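Local coordinates for proto-oncogene vav (Homo sapiens, PDB 6NEW), which probably activates Rho-family GTPases such as Rac by guanine nucleotide exchange through its DH domain, which is followed by PH and zinc-binding C1 domains, at residues 19-24 with 174-178; 302-307 with 335-339. Residues are numbered along the deposited sequence.

Interaction 1: 19-24 with 174-178; sequences IYEDLM and VPMQR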
# COMPACT_ATOMS: atom_id res chain seq x y z
N ILE A 19 -21.23 -5.94 -6.67
CA ILE A 19 -21.36 -7.23 -5.93
C ILE A 19 -21.67 -7.01 -4.42
O ILE A 19 -22.58 -7.66 -3.89
CB ILE A 19 -20.17 -8.24 -6.18
CG1 ILE A 19 -20.54 -9.68 -5.78
CG2 ILE A 19 -18.84 -7.81 -5.55
CD1 ILE A 19 -21.17 -10.44 -6.90
N TYR A 20 -20.96 -6.07 -3.79
CA TYR A 20 -21.12 -5.67 -2.39
C TYR A 20 -22.48 -4.96 -2.23
O TYR A 20 -23.16 -5.20 -1.24
CB TYR A 20 -19.94 -4.76 -1.95
CG TYR A 20 -20.07 -4.17 -0.56
CD1 TYR A 20 -20.75 -2.97 -0.36
CD2 TYR A 20 -19.49 -4.79 0.54
CE1 TYR A 20 -20.88 -2.43 0.92
CE2 TYR A 20 -19.59 -4.24 1.82
CZ TYR A 20 -20.30 -3.06 2.00
OH TYR A 20 -20.43 -2.51 3.25
N GLU A 21 -22.86 -4.10 -3.20
CA GLU A 21 -24.13 -3.35 -3.20
C GLU A 21 -25.35 -4.29 -3.29
O GLU A 21 -26.33 -4.08 -2.57
CB GLU A 21 -24.16 -2.30 -4.32
N ASP A 22 -25.26 -5.33 -4.15
CA ASP A 22 -26.29 -6.35 -4.35
C ASP A 22 -26.39 -7.24 -3.11
O ASP A 22 -27.49 -7.63 -2.72
CB ASP A 22 -25.99 -7.20 -5.60
CG ASP A 22 -27.11 -8.14 -6.05
OD1 ASP A 22 -28.26 -7.98 -5.57
OD2 ASP A 22 -26.85 -9.01 -6.91
N LEU A 23 -25.23 -7.53 -2.48
CA LEU A 23 -25.12 -8.33 -1.26
C LEU A 23 -25.72 -7.56 -0.07
O LEU A 23 -26.39 -8.17 0.76
CB LEU A 23 -23.63 -8.66 -1.00
CG LEU A 23 -23.33 -9.69 0.08
CD1 LEU A 23 -22.24 -10.62 -0.37
CD2 LEU A 23 -22.87 -9.03 1.35
N MET A 24 -25.47 -6.24 0.02
CA MET A 24 -25.95 -5.38 1.10
C MET A 24 -27.33 -4.75 0.83
O MET A 24 -27.82 -4.00 1.68
CB MET A 24 -24.92 -4.30 1.48
CG MET A 24 -23.58 -4.86 1.96
SD MET A 24 -23.65 -5.91 3.42
CE MET A 24 -21.97 -6.38 3.55
N VAL A 174 -15.64 -9.34 -1.84
CA VAL A 174 -16.46 -8.71 -0.80
C VAL A 174 -15.59 -8.23 0.40
O VAL A 174 -15.77 -7.06 0.77
CB VAL A 174 -17.67 -9.60 -0.36
CG1 VAL A 174 -18.51 -8.92 0.71
CG2 VAL A 174 -18.54 -9.98 -1.56
N PRO A 175 -14.67 -9.03 1.00
CA PRO A 175 -13.89 -8.53 2.16
C PRO A 175 -13.04 -7.28 1.92
O PRO A 175 -12.91 -6.47 2.84
CB PRO A 175 -13.03 -9.73 2.56
CG PRO A 175 -13.75 -10.91 2.04
CD PRO A 175 -14.32 -10.44 0.73
N MET A 176 -12.49 -7.09 0.69
CA MET A 176 -11.71 -5.89 0.37
C MET A 176 -12.63 -4.68 0.40
O MET A 176 -12.30 -3.67 1.02
CB MET A 176 -10.99 -6.00 -1.01
CG MET A 176 -9.98 -4.84 -1.25
SD MET A 176 -9.55 -4.42 -2.97
CE MET A 176 -11.06 -3.53 -3.48
N GLN A 177 -13.82 -4.81 -0.22
CA GLN A 177 -14.82 -3.76 -0.28
C GLN A 177 -15.37 -3.37 1.08
O GLN A 177 -15.58 -2.18 1.31
CB GLN A 177 -15.94 -4.12 -1.26
CG GLN A 177 -15.46 -4.03 -2.70
CD GLN A 177 -16.46 -4.57 -3.65
OE1 GLN A 177 -17.04 -3.81 -4.39
NE2 GLN A 177 -16.67 -5.88 -3.66
N ARG A 178 -15.54 -4.34 2.01
CA ARG A 178 -16.05 -4.08 3.35
C ARG A 178 -15.12 -3.21 4.21
O ARG A 178 -15.58 -2.20 4.74
CB ARG A 178 -16.42 -5.38 4.09
CG ARG A 178 -17.01 -5.16 5.49
CD ARG A 178 -18.44 -4.62 5.44
NE ARG A 178 -18.96 -4.35 6.78
CZ ARG A 178 -19.94 -3.48 7.03
NH1 ARG A 178 -20.49 -2.79 6.04
NH2 ARG A 178 -20.36 -3.29 8.27
O HOH W 1 -18.29 -4.29 -6.99

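Interaction 2: 302-307 with 335-339; sequences DDSSGD and RELKK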
# COMPACT_ATOMS: atom_id res chain seq x y z
N ASP A 302 20.48 21.41 -13.47
CA ASP A 302 19.90 21.55 -14.80
C ASP A 302 20.86 22.20 -15.79
O ASP A 302 21.76 22.95 -15.41
CB ASP A 302 18.56 22.33 -14.76
CG ASP A 302 17.85 22.42 -16.12
OD1 ASP A 302 17.96 21.47 -16.92
OD2 ASP A 302 17.25 23.48 -16.41
N ASP A 303 20.69 21.88 -17.08
CA ASP A 303 21.44 22.48 -18.16
C ASP A 303 20.48 22.88 -19.29
O ASP A 303 19.91 22.02 -19.96
CB ASP A 303 22.61 21.60 -18.61
CG ASP A 303 23.29 22.15 -19.84
OD1 ASP A 303 22.84 21.84 -20.95
OD2 ASP A 303 24.24 22.93 -19.68
N SER A 304 20.31 24.18 -19.51
CA SER A 304 19.40 24.71 -20.52
C SER A 304 19.94 24.73 -21.97
O SER A 304 19.16 25.04 -22.88
CB SER A 304 18.93 26.10 -20.12
OG SER A 304 18.24 26.01 -18.88
N SER A 305 21.24 24.38 -22.19
CA SER A 305 21.88 24.39 -23.51
C SER A 305 21.10 23.68 -24.62
O SER A 305 21.08 24.19 -25.73
CB SER A 305 23.32 23.86 -23.45
OG SER A 305 23.41 22.45 -23.46
N GLY A 306 20.48 22.53 -24.30
CA GLY A 306 19.70 21.73 -25.23
C GLY A 306 18.37 22.33 -25.65
O GLY A 306 17.83 21.94 -26.69
N ASP A 307 17.82 23.29 -24.85
CA ASP A 307 16.53 23.98 -25.09
C ASP A 307 16.47 24.69 -26.44
O ASP A 307 15.49 24.52 -27.16
CB ASP A 307 16.20 24.98 -23.96
CG ASP A 307 15.85 24.38 -22.62
OD1 ASP A 307 16.04 23.17 -22.44
OD2 ASP A 307 15.38 25.13 -21.74
N ARG A 335 13.03 16.58 -24.70
CA ARG A 335 12.95 17.58 -23.64
C ARG A 335 12.00 17.06 -22.55
O ARG A 335 12.27 17.27 -21.37
CB ARG A 335 12.43 18.92 -24.22
CG ARG A 335 12.12 20.03 -23.21
CD ARG A 335 13.32 20.87 -22.87
NE ARG A 335 12.97 21.95 -21.95
CZ ARG A 335 12.55 23.16 -22.31
NH1 ARG A 335 12.44 23.48 -23.59
NH2 ARG A 335 12.25 24.07 -21.38
N GLU A 336 10.91 16.37 -22.95
CA GLU A 336 9.89 15.80 -22.05
C GLU A 336 10.52 14.72 -21.17
O GLU A 336 10.28 14.71 -19.96
CB GLU A 336 8.71 15.20 -22.84
CG GLU A 336 7.93 16.20 -23.68
CD GLU A 336 8.49 16.43 -25.07
OE1 GLU A 336 8.38 15.52 -25.92
OE2 GLU A 336 9.04 17.53 -25.31
N LEU A 337 11.35 13.85 -21.77
CA LEU A 337 12.07 12.79 -21.07
C LEU A 337 13.04 13.36 -20.02
O LEU A 337 13.03 12.91 -18.88
CB LEU A 337 12.83 11.90 -22.07
CG LEU A 337 12.03 10.78 -22.70
CD1 LEU A 337 12.71 10.25 -23.96
CD2 LEU A 337 11.78 9.66 -21.70
N LYS A 338 13.84 14.38 -20.43
CA LYS A 338 14.82 15.09 -19.60
C LYS A 338 14.10 15.67 -18.40
O LYS A 338 14.50 15.39 -17.27
CB LYS A 338 15.50 16.23 -20.39
CG LYS A 338 16.46 17.03 -19.51
CD LYS A 338 16.74 18.38 -20.10
CE LYS A 338 16.91 19.40 -19.03
NZ LYS A 338 17.57 20.61 -19.55
N LYS A 339 13.00 16.42 -18.66
CA LYS A 339 12.16 17.04 -17.65
C LYS A 339 11.62 16.00 -16.66
O LYS A 339 11.65 16.24 -15.46
CB LYS A 339 11.01 17.83 -18.32
CG LYS A 339 10.38 18.91 -17.42
CD LYS A 339 8.96 19.28 -17.84
CE LYS A 339 8.36 20.32 -16.93
NZ LYS A 339 6.89 20.40 -17.07
O HOH W 2 17.10 20.61 -22.78

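Interaction 1: 19-24 with 174-178
Begin at V174, which opens the second segment and sits beside the short helix 19-23. It packs against both Y20 and L23: CG1 of V174 lies 4.2 Å from CD2 of Y20, near the plane of the ring and at its edge, and CG2 is 3.9 Å from CD1 of L23. P175 and M176 turn to the other side of their helix, toward helix 125-131. Q177 comes back to the interface. Its NE2 hydrogen-bonds to the carbonyl of M173, one turn earlier, which leaves the amide group lying along I19 and Y20, with NE2 3.5 Å from CG2 of I19. On the same amide, OE1 accepts a hydrogen bond from a water 2.9 Å away, and that water receives a weak hydrogen bond from I19 N. Helix 19-23 packs here on helices of the RhoGEF (DH) domain with Y20 inserted, crossing 174-178 at about 85° with a closest axis approach of 10.2 Å. This is consistent with the autoinhibitory acidic-region helix of Vav proteins, which covers the GTPase-binding surface until its tyrosine is phosphorylated. R178 ends the walk. From NH1 it donates a 2.8 Å hydrogen bond to OH of Y20, while NH2 forms a salt bridge with E52 on helix 37-71. Its CD also meets CE of M24 at 4.4 Å, and both M24 and R178 touch Y55 of that long helix.

Interaction 2: 302-307 with 335-339
K338 is the side chain to look at first. It leaves the PH domain's C-terminal helix 335-352 almost fully extended, with chi1, chi2 and chi4 all t and only chi3 drawn off to 145°, and this reach carries NZ to the loop between strands 298-302 and 315-321. There NZ donates to OD1 of D302 at 2.8 Å, in a salt bridge, and to the backbone O of D303, also at 2.8 Å; a third partner is the carbonyl of M316. D302, with chi1 t, swings its carboxylate nearer the helix. R335 kinks at chi2 (p) and chi4 (-90°), laying one guanidinium face under D307, whose OD2 is 3.3 Å from NH2. A water joins OD1 of D307 to NZ of K338. Within the loop, OG of S305 donates to OD1 of D303 at 2.6 Å. K338, with its several oxygen acceptors, is thus the geometrically specific anchor of the loop, whereas the R335-D307 bridge, with no N-H aimed at the oxygen, is electrostatic alone and less demanding in orientation at this exposed surface.

In the fold
Interaction 1 comes first along the chain and closes before interaction 2 opens. Their centres are 49 Å apart, on opposite sides of the chain's centre, and the nearest atoms are still about 32 Å apart. They share no helix or sheet: 19-24 with 174-178 docks the N-terminal helix onto the DH domain, whereas 302-307 with 335-339 ties an edge-strand loop of the PH sheet to the PH domain's C-terminal helix 335-352. The long helix 196-235 leads from the first region to the second, and the zinc-binding C1 domain follows. Interaction 1 is probably the autoinhibitory contact and interaction 2 is internal to the PH domain, so the two are separate in place and in role.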